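Local coordinates for protein Xaa-Pro Dipeptidase (Alteromonas macleodii, PDB 2QS8) that probably acts as a metal-dependent carboxypeptidase or dipeptidase of the amidohydrolase superfamily, releasing the C-terminal residue of small peptides, at residues 320-328 and 357-365; 337-345 and 392-400. All coordinates share one frame; numbering follows the deposited sequence.

Contact 1 of 2, residues 320-328 and 357-365; sequences GVKIAFGTD and SATMETAKL. With MET (methionine), chain D.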
ATOM      1  N   GLY A 320     -18.024   4.481 -38.277  1.00 33.86           N
ATOM      2  CA  GLY A 320     -18.285   3.067 -38.075  1.00 32.70           C
ATOM      3  C   GLY A 320     -18.064   2.519 -36.676  1.00 31.83           C
ATOM      4  O   GLY A 320     -17.970   1.303 -36.497  1.00 31.27           O
ATOM      5  N   VAL A 321     -17.972   3.403 -35.684  1.00 29.75           N
ATOM      6  CA  VAL A 321     -17.784   2.996 -34.296  1.00 26.25           C
ATOM      7  C   VAL A 321     -19.057   2.315 -33.790  1.00 25.82           C
ATOM      8  O   VAL A 321     -20.160   2.794 -34.037  1.00 25.54           O
ATOM      9  CB  VAL A 321     -17.482   4.218 -33.399  1.00 25.25           C
ATOM     10  CG1 VAL A 321     -17.455   3.805 -31.935  1.00 24.60           C
ATOM     11  CG2 VAL A 321     -16.161   4.841 -33.797  1.00 20.35           C
ATOM     12  N   LYS A 322     -18.911   1.199 -33.084  1.00 27.66           N
ATOM     13  CA  LYS A 322     -20.074   0.499 -32.556  1.00 28.68           C
ATOM     14  C   LYS A 322     -20.795   1.406 -31.560  1.00 29.36           C
ATOM     15  O   LYS A 322     -20.159   2.080 -30.743  1.00 28.38           O
ATOM     16  CB  LYS A 322     -19.648  -0.805 -31.888  1.00 31.85           C
ATOM     17  CG  LYS A 322     -18.967  -1.765 -32.847  1.00 35.55           C
ATOM     18  CD  LYS A 322     -18.184  -2.822 -32.094  1.00 39.84           C
ATOM     19  CE  LYS A 322     -19.092  -3.872 -31.516  1.00 41.59           C
ATOM     20  NZ  LYS A 322     -19.668  -4.684 -32.623  1.00 46.21           N
ATOM     21  N   ILE A 323     -22.122   1.413 -31.633  1.00 28.25           N
ATOM     22  CA  ILE A 323     -22.929   2.260 -30.778  1.00 27.57           C
ATOM     23  C   ILE A 323     -24.083   1.529 -30.110  1.00 27.28           C
ATOM     24  O   ILE A 323     -24.809   0.768 -30.751  1.00 28.82           O
ATOM     25  CB  ILE A 323     -23.496   3.452 -31.592  1.00 28.11           C
ATOM     26  CG1 ILE A 323     -22.355   4.407 -31.963  1.00 29.63           C
ATOM     27  CG2 ILE A 323     -24.584   4.163 -30.809  1.00 27.89           C
ATOM     28  CD1 ILE A 323     -22.764   5.574 -32.851  1.00 30.66           C
ATOM     29  N   ALA A 324     -24.237   1.767 -28.807  1.00 26.94           N
ATOM     30  CA  ALA A 324     -25.315   1.173 -28.025  1.00 25.20           C
ATOM     31  C   ALA A 324     -26.060   2.310 -27.322  1.00 25.76           C
ATOM     32  O   ALA A 324     -25.440   3.267 -26.845  1.00 23.55           O
ATOM     33  CB  ALA A 324     -24.755   0.190 -27.002  1.00 24.15           C
ATOM     34  N   PHE A 325     -27.384   2.195 -27.273  1.00 24.87           N
ATOM     35  CA  PHE A 325     -28.260   3.194 -26.661  1.00 25.21           C
ATOM     36  C   PHE A 325     -27.989   3.491 -25.167  1.00 26.53           C
ATOM     37  O   PHE A 325     -27.975   2.581 -24.333  1.00 26.24           O
ATOM     38  CB  PHE A 325     -29.712   2.742 -26.827  1.00 24.33           C
ATOM     39  CG  PHE A 325     -30.718   3.801 -26.508  1.00 26.46           C
ATOM     40  CD1 PHE A 325     -31.180   4.650 -27.504  1.00 27.74           C
ATOM     41  CD2 PHE A 325     -31.228   3.931 -25.224  1.00 26.41           C
ATOM     42  CE1 PHE A 325     -32.141   5.607 -27.227  1.00 28.82           C
ATOM     43  CE2 PHE A 325     -32.185   4.882 -24.941  1.00 28.47           C
ATOM     44  CZ  PHE A 325     -32.646   5.724 -25.945  1.00 28.58           C
ATOM     45  N   GLY A 326     -27.805   4.772 -24.852  1.00 25.33           N
ATOM     46  CA  GLY A 326     -27.552   5.205 -23.487  1.00 25.29           C
ATOM     47  C   GLY A 326     -27.871   6.685 -23.315  1.00 23.54           C
ATOM     48  O   GLY A 326     -27.398   7.510 -24.088  1.00 22.05           O
ATOM     49  N   THR A 327     -28.624   7.028 -22.279  1.00 22.18           N
ATOM     50  CA  THR A 327     -29.064   8.411 -22.079  1.00 23.76           C
ATOM     51  C   THR A 327     -28.490   9.229 -20.905  1.00 25.75           C
ATOM     52  O   THR A 327     -28.441  10.457 -20.962  1.00 25.48           O
ATOM     53  CB  THR A 327     -30.591   8.436 -21.924  1.00 21.86           C
ATOM     54  OG1 THR A 327     -30.937   7.879 -20.652  1.00 19.42           O
ATOM     55  CG2 THR A 327     -31.249   7.573 -23.011  1.00 18.53           C
ATOM     56  N   ASP A 328     -28.073   8.539 -19.850  1.00 26.56           N
ATOM     57  CA  ASP A 328     -27.571   9.175 -18.643  1.00 24.68           C
ATOM     58  C   ASP A 328     -28.767   9.811 -17.926  1.00 25.43           C
ATOM     59  O   ASP A 328     -28.670  10.905 -17.347  1.00 25.44           O
ATOM     60  CB  ASP A 328     -26.496  10.231 -18.946  1.00 23.99           C
ATOM     61  CG  ASP A 328     -25.643  10.574 -17.719  1.00 25.41           C
ATOM     62  OD1 ASP A 328     -25.844   9.977 -16.639  1.00 23.80           O
ATOM     63  OD2 ASP A 328     -24.749  11.438 -17.828  1.00 25.00           O
ATOM     64  N   SER A 357     -29.919  -0.152 -31.992  1.00 29.40           N
ATOM     65  CA  SER A 357     -28.893   0.168 -31.017  1.00 29.05           C
ATOM     66  C   SER A 357     -29.433   0.070 -29.590  1.00 28.11           C
ATOM     67  O   SER A 357     -28.664   0.056 -28.638  1.00 29.91           O
ATOM     68  CB  SER A 357     -28.343   1.576 -31.251  1.00 28.70           C
ATOM     69  OG  SER A 357     -29.201   2.545 -30.683  1.00 30.38           O
ATOM     70  N   ALA A 358     -30.751   0.007 -29.446  1.00 28.13           N
ATOM     71  CA  ALA A 358     -31.369  -0.088 -28.129  1.00 26.10           C
ATOM     72  C   ALA A 358     -31.981  -1.467 -27.913  1.00 27.07           C
ATOM     73  O   ALA A 358     -32.672  -1.698 -26.924  1.00 26.32           O
ATOM     74  CB  ALA A 358     -32.430   0.977 -27.978  1.00 26.20           C
ATOM     75  N   THR A 359     -31.720  -2.376 -28.846  1.00 27.22           N
ATOM     76  CA  THR A 359     -32.233  -3.738 -28.765  1.00 27.59           C
ATOM     77  C   THR A 359     -31.106  -4.783 -28.845  1.00 27.20           C
ATOM     78  O   THR A 359     -30.695  -5.340 -27.828  1.00 25.90           O
ATOM     79  CB  THR A 359     -33.287  -4.002 -29.882  1.00 27.10           C
ATOM     80  OG1 THR A 359     -32.802  -3.520 -31.139  1.00 27.38           O
ATOM     81  CG2 THR A 359     -34.577  -3.295 -29.562  1.00 26.61           C
HETATM   82  N   MSE A 360     -30.600  -5.034 -30.049  1.00 27.82           N
HETATM   83  CA  MSE A 360     -29.520  -6.005 -30.247  1.00 27.00           C
HETATM   84  C   MSE A 360     -28.135  -5.486 -29.850  1.00 26.87           C
HETATM   85  O   MSE A 360     -27.306  -6.233 -29.327  1.00 26.70           O
HETATM   86  CB  MSE A 360     -29.480  -6.469 -31.714  1.00 25.21           C
HETATM   87  CG  MSE A 360     -30.609  -7.424 -32.090  1.00 20.80           C
HETATM   88 SE   MSE A 360     -30.453  -8.959 -30.887  1.00 26.49          SE
HETATM   89  CE  MSE A 360     -28.651  -9.631 -31.353  1.00 16.22           C
ATOM     90  N   GLU A 361     -27.861  -4.218 -30.113  1.00 26.76           N
ATOM     91  CA  GLU A 361     -26.550  -3.681 -29.749  1.00 26.32           C
ATOM     92  C   GLU A 361     -26.372  -3.623 -28.235  1.00 25.57           C
ATOM     93  O   GLU A 361     -25.297  -3.940 -27.708  1.00 23.83           O
ATOM     94  CB  GLU A 361     -26.352  -2.299 -30.369  1.00 26.83           C
ATOM     95  CG  GLU A 361     -26.235  -2.362 -31.888  1.00 27.62           C
ATOM     96  CD  GLU A 361     -25.249  -3.440 -32.347  1.00 28.46           C
ATOM     97  OE1 GLU A 361     -24.026  -3.210 -32.271  1.00 30.71           O
ATOM     98  OE2 GLU A 361     -25.699  -4.526 -32.769  1.00 29.22           O
ATOM     99  N   THR A 362     -27.433  -3.229 -27.536  1.00 24.19           N
ATOM    100  CA  THR A 362     -27.396  -3.153 -26.092  1.00 24.44           C
ATOM    101  C   THR A 362     -27.304  -4.558 -25.522  1.00 25.47           C
ATOM    102  O   THR A 362     -26.596  -4.787 -24.543  1.00 26.70           O
ATOM    103  CB  THR A 362     -28.657  -2.470 -25.521  1.00 24.74           C
ATOM    104  OG1 THR A 362     -29.825  -3.034 -26.129  1.00 24.56           O
ATOM    105  CG2 THR A 362     -28.614  -0.969 -25.769  1.00 24.12           C
ATOM    106  N   ALA A 363     -28.019  -5.499 -26.137  1.00 25.67           N
ATOM    107  CA  ALA A 363     -28.006  -6.892 -25.677  1.00 26.24           C
ATOM    108  C   ALA A 363     -26.607  -7.502 -25.762  1.00 26.21           C
ATOM    109  O   ALA A 363     -26.230  -8.307 -24.915  1.00 27.06           O
ATOM    110  CB  ALA A 363     -28.989  -7.725 -26.476  1.00 26.63           C
ATOM    111  N   LYS A 364     -25.846  -7.120 -26.782  1.00 26.42           N
ATOM    112  CA  LYS A 364     -24.487  -7.632 -26.945  1.00 27.97           C
ATOM    113  C   LYS A 364     -23.552  -7.039 -25.883  1.00 27.47           C
ATOM    114  O   LYS A 364     -22.729  -7.746 -25.303  1.00 27.87           O
ATOM    115  CB  LYS A 364     -23.949  -7.298 -28.340  1.00 28.26           C
ATOM    116  CG  LYS A 364     -24.720  -7.940 -29.483  1.00 30.16           C
ATOM    117  CD  LYS A 364     -24.222  -7.431 -30.829  1.00 29.95           C
ATOM    118  CE  LYS A 364     -25.162  -7.838 -31.945  1.00 31.58           C
ATOM    119  NZ  LYS A 364     -24.821  -7.138 -33.218  1.00 31.74           N
ATOM    120  N   LEU A 365     -23.687  -5.738 -25.638  1.00 26.91           N
ATOM    121  CA  LEU A 365     -22.866  -5.060 -24.637  1.00 25.17           C
ATOM    122  C   LEU A 365     -23.114  -5.636 -23.241  1.00 24.48           C
ATOM    123  O   LEU A 365     -22.201  -5.695 -22.427  1.00 23.33           O
ATOM    124  CB  LEU A 365     -23.146  -3.550 -24.634  1.00 24.50           C
ATOM    125  CG  LEU A 365     -22.312  -2.671 -23.684  1.00 24.07           C
ATOM    126  CD1 LEU A 365     -20.813  -2.950 -23.840  1.00 22.46           C
ATOM    127  CD2 LEU A 365     -22.611  -1.209 -23.976  1.00 20.10           C
TER
HETATM  128  N   MET D 600     -22.864  12.847 -16.010  1.00 39.57           N
HETATM  129  CA  MET D 600     -21.922  13.406 -17.024  1.00 38.07           C
HETATM  130  C   MET D 600     -20.880  14.322 -16.387  1.00 36.81           C
HETATM  131  O   MET D 600     -19.806  14.497 -16.999  1.00 35.27           O
HETATM  132  CB  MET D 600     -22.702  14.192 -18.076  1.00 41.37           C
HETATM  133  CG  MET D 600     -21.833  14.736 -19.177  1.00 44.20           C
HETATM  134  SD  MET D 600     -22.809  15.436 -20.461  1.00 50.81           S
HETATM  135  CE  MET D 600     -23.533  13.963 -21.125  1.00 47.95           C
HETATM  136  OXT MET D 600     -21.157  14.856 -15.291  1.00 34.66           O
HETATM  137  O   HOH W   1     -23.129  -0.711 -33.473  1.00 32.66           O
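In the TIM barrel of this amidohydrolase, the chain running through A324 and F325 to the metal ligand D328 is joined to S357 and packed against the short helix 360-365. The link is one backbone bond: F325 N donates to S357 O at 2.8 Å, nearly straight at the hydrogen (171°) but reaching the oxygen from above the carbonyl plane. A324 CA adds a CA-H...O contact to the same oxygen. Next to this bond F325 CB packs on A358 CB at 3.4 Å. With CG anti to the backbone N (chi1 -168°), the F325 ring is carried on past this methyl, while S357 OG lies at the ring edge and bonds to A354 O. A324 CB touches the helix at two side chains: L365 CD2 at 4.0 Å and T362 CG2 slightly farther off. T362 turns this methyl toward the F325 backbone and its OG1 back to T359 O, which also accepts a bond from A363 N on the same face of its plane. Just before T362, E361 CB rests against I323 O at 3.5 Å; its chain bends at chi2 (-48°), bringing the carboxylate round so that a water joins OE1 to I323 N. Y273 OH also bonds OE1, and K364 NZ forms a salt bridge with E361 OE2 at 2.8 Å, so both oxygens are held. At the far end, D328 OD2 accepts a hydrogen bond from the amino N of the bound methionine, 3.0 Å away; D328 shares the magnesium site with H69 and H71. The 320-328 segment follows helix 299-319, bonds through K322 and A324 to Y274 of strand 273-275 and through F325 to M68, just beyond strand 60-67, while helix 339-346 packs against I323 and F325.

Contact 2 of 2, residues 337-345 and 392-400; sequences NWKEFVYMV and EDISVLENV
The indole of W338 and the side chain of E398 lie side by side and point the same way, the carboxylate plane only 22° from that of the ring. E398 CB sits over the six-membered ring, 3.5 Å from its centroid in a CH-pi contact, and the extended chain carries CD on to W338 CZ2 at 3.3 Å. K339 CG covers the opposite face, so the indole is sandwiched between the methylene groups of two charged side chains. The tryptophan has CG lying between the backbone N and the carbonyl carbon (chi1 63°), which swings the ring across to the 3-10 turn. With W338 cut back to an alanine, K339 and E398 would probably lose the flat surface between them, and the glutamate chain would be left free to turn. The partners are helix 339-346, on the outer side of the TIM barrel, with the residue W338 leading into it, and the 3-10 segment 394-398, which comes between strands 383-386 and 400-405 in the sequence. Further along the helix the contacts are made carbon to carbon. F341 crosses both I394 and L397 at about a right angle: I394 CD1 abuts F341 CB at 3.4 Å, whereas L397 CD1 comes over the ring face, 3.9 Å from its centroid. I394 reaches the helix with both branches, its CG2 meeting V345 CG2 at 3.8 Å as the two side chains slide past each other in opposite directions. Between these residues and the indole, V342 CG2 touches S395 CB at 3.7 Å, while S395 OG turns back to D393 OD1, 2.7 Å away.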
ATOM      1  N   ASN A 337     -36.399   8.996 -21.611  1.00 27.60           N
ATOM      2  CA  ASN A 337     -35.374   8.248 -22.333  1.00 28.04           C
ATOM      3  C   ASN A 337     -35.568   8.278 -23.850  1.00 28.81           C
ATOM      4  O   ASN A 337     -34.597   8.371 -24.605  1.00 28.45           O
ATOM      5  CB  ASN A 337     -35.357   6.798 -21.848  1.00 26.19           C
ATOM      6  CG  ASN A 337     -35.283   6.685 -20.327  1.00 25.93           C
ATOM      7  OD1 ASN A 337     -34.263   6.266 -19.768  1.00 26.11           O
ATOM      8  ND2 ASN A 337     -36.366   7.059 -19.652  1.00 23.17           N
ATOM      9  N   TRP A 338     -36.823   8.222 -24.289  1.00 29.64           N
ATOM     10  CA  TRP A 338     -37.139   8.214 -25.719  1.00 31.73           C
ATOM     11  C   TRP A 338     -36.521   9.353 -26.535  1.00 31.94           C
ATOM     12  O   TRP A 338     -36.192   9.161 -27.715  1.00 31.59           O
ATOM     13  CB  TRP A 338     -38.653   8.215 -25.929  1.00 32.68           C
ATOM     14  CG  TRP A 338     -39.328   9.447 -25.409  1.00 35.66           C
ATOM     15  CD1 TRP A 338     -39.797   9.656 -24.146  1.00 36.44           C
ATOM     16  CD2 TRP A 338     -39.580  10.655 -26.134  1.00 35.47           C
ATOM     17  NE1 TRP A 338     -40.330  10.917 -24.037  1.00 36.92           N
ATOM     18  CE2 TRP A 338     -40.214  11.552 -25.245  1.00 37.12           C
ATOM     19  CE3 TRP A 338     -39.343  11.064 -27.452  1.00 36.17           C
ATOM     20  CZ2 TRP A 338     -40.602  12.840 -25.627  1.00 37.10           C
ATOM     21  CZ3 TRP A 338     -39.728  12.343 -27.836  1.00 37.39           C
ATOM     22  CH2 TRP A 338     -40.356  13.216 -26.924  1.00 37.59           C
ATOM     23  N   LYS A 339     -36.365  10.527 -25.920  1.00 30.76           N
ATOM     24  CA  LYS A 339     -35.796  11.684 -26.607  1.00 30.08           C
ATOM     25  C   LYS A 339     -34.429  11.386 -27.217  1.00 30.36           C
ATOM     26  O   LYS A 339     -34.041  12.003 -28.215  1.00 28.45           O
ATOM     27  CB  LYS A 339     -35.677  12.868 -25.649  1.00 33.32           C
ATOM     28  CG  LYS A 339     -37.005  13.323 -25.087  1.00 34.29           C
ATOM     29  CD  LYS A 339     -36.829  14.522 -24.175  1.00 36.12           C
ATOM     30  CE  LYS A 339     -38.146  14.944 -23.549  1.00 36.12           C
ATOM     31  NZ  LYS A 339     -37.962  16.168 -22.723  1.00 37.33           N
ATOM     32  N   GLU A 340     -33.704  10.445 -26.612  1.00 27.58           N
ATOM     33  CA  GLU A 340     -32.389  10.052 -27.102  1.00 26.50           C
ATOM     34  C   GLU A 340     -32.469   9.564 -28.560  1.00 27.11           C
ATOM     35  O   GLU A 340     -31.553   9.801 -29.353  1.00 26.91           O
ATOM     36  CB  GLU A 340     -31.810   8.952 -26.205  1.00 25.31           C
ATOM     37  CG  GLU A 340     -30.380   8.498 -26.521  1.00 24.82           C
ATOM     38  CD  GLU A 340     -29.320   9.563 -26.246  1.00 26.53           C
ATOM     39  OE1 GLU A 340     -29.642  10.592 -25.612  1.00 28.34           O
ATOM     40  OE2 GLU A 340     -28.155   9.360 -26.665  1.00 24.61           O
ATOM     41  N   PHE A 341     -33.559   8.877 -28.901  1.00 26.54           N
ATOM     42  CA  PHE A 341     -33.772   8.374 -30.257  1.00 28.09           C
ATOM     43  C   PHE A 341     -33.845   9.544 -31.231  1.00 29.40           C
ATOM     44  O   PHE A 341     -33.180   9.551 -32.268  1.00 30.96           O
ATOM     45  CB  PHE A 341     -35.077   7.579 -30.357  1.00 26.84           C
ATOM     46  CG  PHE A 341     -35.024   6.224 -29.717  1.00 27.66           C
ATOM     47  CD1 PHE A 341     -34.089   5.282 -30.121  1.00 27.12           C
ATOM     48  CD2 PHE A 341     -35.912   5.892 -28.702  1.00 27.67           C
ATOM     49  CE1 PHE A 341     -34.041   4.036 -29.513  1.00 29.18           C
ATOM     50  CE2 PHE A 341     -35.870   4.650 -28.090  1.00 29.26           C
ATOM     51  CZ  PHE A 341     -34.935   3.721 -28.494  1.00 28.90           C
ATOM     52  N   VAL A 342     -34.661  10.535 -30.889  1.00 28.73           N
ATOM     53  CA  VAL A 342     -34.823  11.700 -31.741  1.00 27.45           C
ATOM     54  C   VAL A 342     -33.489  12.418 -31.953  1.00 29.74           C
ATOM     55  O   VAL A 342     -33.224  12.940 -33.039  1.00 31.03           O
ATOM     56  CB  VAL A 342     -35.839  12.679 -31.138  1.00 26.61           C
ATOM     57  CG1 VAL A 342     -36.109  13.816 -32.124  1.00 24.89           C
ATOM     58  CG2 VAL A 342     -37.116  11.938 -30.772  1.00 25.02           C
ATOM     59  N   TYR A 343     -32.656  12.440 -30.915  1.00 28.59           N
ATOM     60  CA  TYR A 343     -31.353  13.090 -31.006  1.00 28.20           C
ATOM     61  C   TYR A 343     -30.411  12.305 -31.905  1.00 27.57           C
ATOM     62  O   TYR A 343     -29.653  12.888 -32.675  1.00 25.83           O
ATOM     63  CB  TYR A 343     -30.729  13.253 -29.612  1.00 29.86           C
ATOM     64  CG  TYR A 343     -31.279  14.412 -28.807  1.00 32.29           C
ATOM     65  CD1 TYR A 343     -31.157  15.725 -29.270  1.00 31.30           C
ATOM     66  CD2 TYR A 343     -31.871  14.207 -27.558  1.00 32.22           C
ATOM     67  CE1 TYR A 343     -31.601  16.797 -28.517  1.00 32.36           C
ATOM     68  CE2 TYR A 343     -32.323  15.281 -26.789  1.00 33.85           C
ATOM     69  CZ  TYR A 343     -32.181  16.570 -27.278  1.00 34.67           C
ATOM     70  OH  TYR A 343     -32.602  17.643 -26.525  1.00 36.93           O
HETATM   71  N   MSE A 344     -30.465  10.982 -31.812  1.00 27.09           N
HETATM   72  CA  MSE A 344     -29.611  10.133 -32.620  1.00 27.93           C
HETATM   73  C   MSE A 344     -29.933  10.274 -34.092  1.00 28.83           C
HETATM   74  O   MSE A 344     -29.035  10.282 -34.935  1.00 28.52           O
HETATM   75  CB  MSE A 344     -29.773   8.685 -32.184  1.00 25.41           C
HETATM   76  CG  MSE A 344     -29.290   8.479 -30.779  1.00 23.24           C
HETATM   77 SE   MSE A 344     -29.544   6.641 -30.261  1.00 26.79          SE
HETATM   78  CE  MSE A 344     -27.809   5.871 -30.738  1.00 16.48           C
ATOM     79  N   VAL A 345     -31.220  10.412 -34.388  1.00 31.05           N
ATOM     80  CA  VAL A 345     -31.665  10.567 -35.760  1.00 33.79           C
ATOM     81  C   VAL A 345     -31.240  11.920 -36.327  1.00 34.71           C
ATOM     82  O   VAL A 345     -30.637  11.983 -37.393  1.00 33.07           O
ATOM     83  CB  VAL A 345     -33.208  10.430 -35.875  1.00 34.78           C
ATOM     84  CG1 VAL A 345     -33.640  10.672 -37.313  1.00 36.71           C
ATOM     85  CG2 VAL A 345     -33.651   9.037 -35.418  1.00 35.95           C
ATOM     86  N   GLU A 392     -40.770   6.245 -39.343  1.00 38.34           N
ATOM     87  CA  GLU A 392     -41.109   7.502 -39.999  1.00 40.26           C
ATOM     88  C   GLU A 392     -41.031   8.708 -39.061  1.00 39.55           C
ATOM     89  O   GLU A 392     -40.840   9.843 -39.498  1.00 39.41           O
ATOM     90  CB  GLU A 392     -42.513   7.425 -40.603  1.00 42.95           C
ATOM     91  CG  GLU A 392     -42.733   6.235 -41.528  1.00 47.22           C
ATOM     92  CD  GLU A 392     -44.038   6.330 -42.309  1.00 48.88           C
ATOM     93  OE1 GLU A 392     -45.070   6.713 -41.709  1.00 49.29           O
ATOM     94  OE2 GLU A 392     -44.031   6.013 -43.522  1.00 50.09           O
ATOM     95  N   ASP A 393     -41.193   8.453 -37.773  1.00 38.78           N
ATOM     96  CA  ASP A 393     -41.139   9.501 -36.760  1.00 37.55           C
ATOM     97  C   ASP A 393     -40.891   8.795 -35.430  1.00 35.92           C
ATOM     98  O   ASP A 393     -41.822   8.483 -34.688  1.00 34.66           O
ATOM     99  CB  ASP A 393     -42.456  10.279 -36.739  1.00 38.89           C
ATOM    100  CG  ASP A 393     -42.487  11.358 -35.675  1.00 41.26           C
ATOM    101  OD1 ASP A 393     -41.404  11.812 -35.244  1.00 40.75           O
ATOM    102  OD2 ASP A 393     -43.604  11.761 -35.277  1.00 42.21           O
ATOM    103  N   ILE A 394     -39.616   8.537 -35.158  1.00 34.37           N
ATOM    104  CA  ILE A 394     -39.190   7.838 -33.959  1.00 32.13           C
ATOM    105  C   ILE A 394     -39.638   8.496 -32.656  1.00 33.50           C
ATOM    106  O   ILE A 394     -39.647   7.848 -31.609  1.00 34.04           O
ATOM    107  CB  ILE A 394     -37.655   7.652 -33.961  1.00 31.24           C
ATOM    108  CG1 ILE A 394     -37.268   6.508 -33.026  1.00 29.23           C
ATOM    109  CG2 ILE A 394     -36.959   8.943 -33.533  1.00 29.33           C
ATOM    110  CD1 ILE A 394     -35.849   6.013 -33.238  1.00 29.98           C
ATOM    111  N   SER A 395     -40.017   9.772 -32.716  1.00 32.63           N
ATOM    112  CA  SER A 395     -40.474  10.462 -31.511  1.00 33.09           C
ATOM    113  C   SER A 395     -41.806   9.876 -31.044  1.00 32.91           C
ATOM    114  O   SER A 395     -42.281  10.180 -29.949  1.00 32.82           O
ATOM    115  CB  SER A 395     -40.634  11.968 -31.759  1.00 33.51           C
ATOM    116  OG  SER A 395     -41.752  12.255 -32.577  1.00 31.20           O
ATOM    117  N   VAL A 396     -42.406   9.033 -31.877  1.00 32.65           N
ATOM    118  CA  VAL A 396     -43.671   8.415 -31.520  1.00 33.84           C
ATOM    119  C   VAL A 396     -43.424   7.456 -30.357  1.00 34.25           C
ATOM    120  O   VAL A 396     -44.354   7.062 -29.650  1.00 34.23           O
ATOM    121  CB  VAL A 396     -44.286   7.640 -32.731  1.00 34.03           C
ATOM    122  CG1 VAL A 396     -43.484   6.382 -33.024  1.00 33.83           C
ATOM    123  CG2 VAL A 396     -45.731   7.290 -32.445  1.00 35.27           C
ATOM    124  N   LEU A 397     -42.159   7.095 -30.152  1.00 33.69           N
ATOM    125  CA  LEU A 397     -41.798   6.177 -29.077  1.00 34.57           C
ATOM    126  C   LEU A 397     -42.051   6.758 -27.691  1.00 34.73           C
ATOM    127  O   LEU A 397     -41.870   6.079 -26.684  1.00 34.25           O
ATOM    128  CB  LEU A 397     -40.337   5.738 -29.220  1.00 32.90           C
ATOM    129  CG  LEU A 397     -40.085   4.668 -30.292  1.00 32.62           C
ATOM    130  CD1 LEU A 397     -38.600   4.424 -30.450  1.00 31.52           C
ATOM    131  CD2 LEU A 397     -40.797   3.375 -29.903  1.00 30.15           C
ATOM    132  N   GLU A 398     -42.474   8.019 -27.643  1.00 34.63           N
ATOM    133  CA  GLU A 398     -42.783   8.657 -26.371  1.00 33.91           C
ATOM    134  C   GLU A 398     -44.091   8.077 -25.852  1.00 32.24           C
ATOM    135  O   GLU A 398     -44.376   8.130 -24.658  1.00 31.37           O
ATOM    136  CB  GLU A 398     -42.937  10.176 -26.543  1.00 35.30           C
ATOM    137  CG  GLU A 398     -43.763  10.838 -25.433  1.00 37.38           C
ATOM    138  CD  GLU A 398     -43.893  12.340 -25.586  1.00 38.95           C
ATOM    139  OE1 GLU A 398     -43.934  12.828 -26.737  1.00 40.59           O
ATOM    140  OE2 GLU A 398     -43.971  13.035 -24.551  1.00 41.51           O
ATOM    141  N   ASN A 399     -44.871   7.497 -26.758  1.00 31.76           N
ATOM    142  CA  ASN A 399     -46.171   6.952 -26.388  1.00 32.10           C
ATOM    143  C   ASN A 399     -46.304   5.434 -26.379  1.00 31.12           C
ATOM    144  O   ASN A 399     -47.337   4.898 -26.778  1.00 31.80           O
ATOM    145  CB  ASN A 399     -47.245   7.553 -27.299  1.00 31.84           C
ATOM    146  CG  ASN A 399     -47.134   9.066 -27.407  1.00 33.40           C
ATOM    147  OD1 ASN A 399     -47.134   9.618 -28.509  1.00 32.40           O
ATOM    148  ND2 ASN A 399     -47.042   9.744 -26.261  1.00 32.54           N
ATOM    149  N   VAL A 400     -45.266   4.739 -25.921  1.00 30.04           N
ATOM    150  CA  VAL A 400     -45.317   3.286 -25.822  1.00 27.75           C
ATOM    151  C   VAL A 400     -46.476   2.987 -24.879  1.00 27.11           C
ATOM    152  O   VAL A 400     -46.510   3.509 -23.776  1.00 27.44           O
ATOM    153  CB  VAL A 400     -44.031   2.730 -25.211  1.00 26.66           C
ATOM    154  CG1 VAL A 400     -44.196   1.248 -24.930  1.00 24.55           C
ATOM    155  CG2 VAL A 400     -42.857   2.986 -26.152  1.00 23.64           C
TER

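Following the chain, segment 320-328 leaves helix 299-319 and leads to the metal site, and 337-345 then spans most of helix 339-346. Helix 351-357 comes next, and 357-365 returns to the first segment, so contact 1 closes a loop that contains the first half of contact 2. The chain passes through strand 383-386 before 392-400 closes contact 2 over a longer loop; the two loops therefore cross. The centres of the two contacts are about 15 Å apart, and they meet directly where the F325 ring packs on F341 and E340. Contact 1 ties the metal-bearing segment to helix 360-365, and contact 2 ties helix 339-346 to the connection between strands 383-386 and 400-405.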